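Local coordinates for glycerol dehydratase (Clostridium butyricum, PDB 1R9D), which dehydrates glycerol to 3-hydroxypropionaldehyde without coenzyme B12, probably by means of a glycyl radical, at residues Ile556-Val561 with Asp607-Leu612. Sequence-based numbering, arbitrary orientation.
Sequences IGDSLV and DEVDNL
Asp558 OD1 accepts a hydrogen bond from the backbone N of Phe602, in the segment leading into helix 607-624, and the same oxygen lies 3.5 Å from Val609 CG2. The carboxylate thus meets a backbone N-H and a valine methyl at one atom. Although the aspartate leaves its helix on a course away from the partner, CG lies beside the backbone N (chi1 -63°), which brings the carboxylate back to the edge of the interface.

No hydrogen bond crosses between the two segments; van der Waals contacts, mostly apolar, hold them together. Val561 CG1 packs against Val609, 3.7 Å from its CG2, while Val561 CG2 leans on the aliphatic part of Glu608, 3.8 Å from CG. The Leu612 side chain crosses that of Val561 at about a right angle; its CD1 presses on the backbone, only 3.4 Å from Val561 CA, tighter than usual for two carbons. One turn earlier, Gly557 has no side chain to hold the helices apart, and its CA comes within 5.0 Å of Leu612 CA.

The axes of 556-561 and 607-612 come within 8.0 Å at 120° between their N-to-C directions; the contact joins helices 553-569 and 607-624 of the pyruvate formate-lyase-like fold, with its centre about 29 Å from the centre of the chain. Helix 484-516 packs against both helices, with Phe484 against Leu612 and Phe487 and Met488 against Leu560. Leu560 also reaches across the interface, CD1 lying 3.8 Å from Leu612 O. Asp607 and Asp610 both form salt bridges with Lys689, linking the first turn of helix 607-624 to the residues just after helix 680-687.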
loop_
_atom_site.group_PDB
_atom_site.type_symbol
_atom_site.label_atom_id
_atom_site.label_comp_id
_atom_site.label_asym_id
_atom_site.label_seq_id
_atom_site.Cartn_x
_atom_site.Cartn_y
_atom_site.Cartn_z
ATOM N N ILE A 556 -17.782 36.914 -11.343
ATOM C CA ILE A 556 -18.517 36.107 -12.311
ATOM C C ILE A 556 -19.925 36.642 -12.547
ATOM O O ILE A 556 -20.379 36.718 -13.687
ATOM C CB ILE A 556 -18.582 34.615 -11.865
ATOM C CG1 ILE A 556 -17.306 33.892 -12.308
ATOM C CG2 ILE A 556 -19.784 33.915 -12.497
ATOM C CD1 ILE A 556 -16.033 34.595 -11.929
ATOM N N GLY A 557 -20.619 37.012 -11.476
ATOM C CA GLY A 557 -21.962 37.543 -11.628
ATOM C C GLY A 557 -21.950 38.834 -12.429
ATOM O O GLY A 557 -22.730 39.002 -13.371
ATOM N N ASP A 558 -21.056 39.746 -12.058
ATOM C CA ASP A 558 -20.941 41.028 -12.747
ATOM C C ASP A 558 -20.485 40.842 -14.198
ATOM O O ASP A 558 -20.944 41.552 -15.093
ATOM C CB ASP A 558 -19.974 41.954 -11.990
ATOM C CG ASP A 558 -20.464 42.298 -10.583
ATOM O OD1 ASP A 558 -21.691 42.238 -10.341
ATOM O OD2 ASP A 558 -19.632 42.645 -9.713
ATOM N N SER A 559 -19.589 39.885 -14.435
ATOM C CA SER A 559 -19.116 39.632 -15.794
ATOM C C SER A 559 -20.212 39.001 -16.651
ATOM O O SER A 559 -20.401 39.378 -17.806
ATOM C CB SER A 559 -17.895 38.703 -15.791
ATOM O OG SER A 559 -16.775 39.313 -15.170
ATOM N N LEU A 560 -20.932 38.034 -16.092
ATOM C CA LEU A 560 -21.992 37.374 -16.847
ATOM C C LEU A 560 -23.126 38.326 -17.221
ATOM O O LEU A 560 -23.610 38.296 -18.351
ATOM C CB LEU A 560 -22.551 36.179 -16.065
ATOM C CG LEU A 560 -21.607 34.976 -15.932
ATOM C CD1 LEU A 560 -22.278 33.870 -15.116
ATOM C CD2 LEU A 560 -21.238 34.465 -17.307
ATOM N N VAL A 561 -23.551 39.174 -16.290
ATOM C CA VAL A 561 -24.637 40.096 -16.604
ATOM C C VAL A 561 -24.193 41.148 -17.617
ATOM O O VAL A 561 -25.003 41.631 -18.415
ATOM C CB VAL A 561 -25.207 40.795 -15.334
ATOM C CG1 VAL A 561 -24.294 41.926 -14.880
ATOM C CG2 VAL A 561 -26.621 41.317 -15.633
ATOM N N ASP A 607 -32.057 41.917 -8.884
ATOM C CA ASP A 607 -32.206 40.521 -9.299
ATOM C C ASP A 607 -31.512 40.107 -10.591
ATOM O O ASP A 607 -30.971 39.002 -10.678
ATOM C CB ASP A 607 -33.686 40.141 -9.407
ATOM C CG ASP A 607 -34.359 40.012 -8.055
ATOM O OD1 ASP A 607 -33.665 39.713 -7.059
ATOM O OD2 ASP A 607 -35.594 40.192 -7.993
ATOM N N GLU A 608 -31.532 40.978 -11.593
ATOM C CA GLU A 608 -30.920 40.657 -12.877
ATOM C C GLU A 608 -29.480 40.167 -12.746
ATOM O O GLU A 608 -29.100 39.169 -13.360
ATOM C CB GLU A 608 -30.975 41.867 -13.813
ATOM C CG GLU A 608 -30.335 41.618 -15.168
ATOM C CD GLU A 608 -30.614 42.733 -16.157
ATOM O OE1 GLU A 608 -30.367 43.909 -15.814
ATOM O OE2 GLU A 608 -31.077 42.430 -17.279
ATOM N N VAL A 609 -28.676 40.865 -11.952
ATOM C CA VAL A 609 -27.293 40.450 -11.784
ATOM C C VAL A 609 -27.142 39.443 -10.641
ATOM O O VAL A 609 -26.383 38.484 -10.758
ATOM C CB VAL A 609 -26.353 41.668 -11.567
ATOM C CG1 VAL A 609 -26.826 42.509 -10.387
ATOM C CG2 VAL A 609 -24.918 41.184 -11.358
ATOM N N ASP A 610 -27.872 39.644 -9.550
ATOM C CA ASP A 610 -27.781 38.726 -8.421
ATOM C C ASP A 610 -28.069 37.276 -8.835
ATOM O O ASP A 610 -27.396 36.353 -8.374
ATOM C CB ASP A 610 -28.736 39.151 -7.300
ATOM C CG ASP A 610 -28.349 40.480 -6.670
ATOM O OD1 ASP A 610 -27.287 41.027 -7.036
ATOM O OD2 ASP A 610 -29.106 40.972 -5.808
ATOM N N ASN A 611 -29.055 37.067 -9.706
ATOM C CA ASN A 611 -29.368 35.710 -10.145
ATOM C C ASN A 611 -28.295 35.095 -11.042
ATOM O O ASN A 611 -28.200 33.870 -11.155
ATOM C CB ASN A 611 -30.725 35.662 -10.852
ATOM C CG ASN A 611 -31.878 35.863 -9.893
ATOM O OD1 ASN A 611 -31.822 35.421 -8.744
ATOM N ND2 ASN A 611 -32.936 36.521 -10.358
ATOM N N LEU A 612 -27.490 35.937 -11.681
ATOM C CA LEU A 612 -26.420 35.428 -12.529
ATOM C C LEU A 612 -25.216 35.079 -11.659
ATOM O O LEU A 612 -24.425 34.204 -12.006
ATOM C CB LEU A 612 -26.051 36.449 -13.610
ATOM C CG LEU A 612 -27.051 36.463 -14.777
ATOM C CD1 LEU A 612 -26.662 37.521 -15.798
ATOM C CD2 LEU A 612 -27.078 35.085 -15.431
#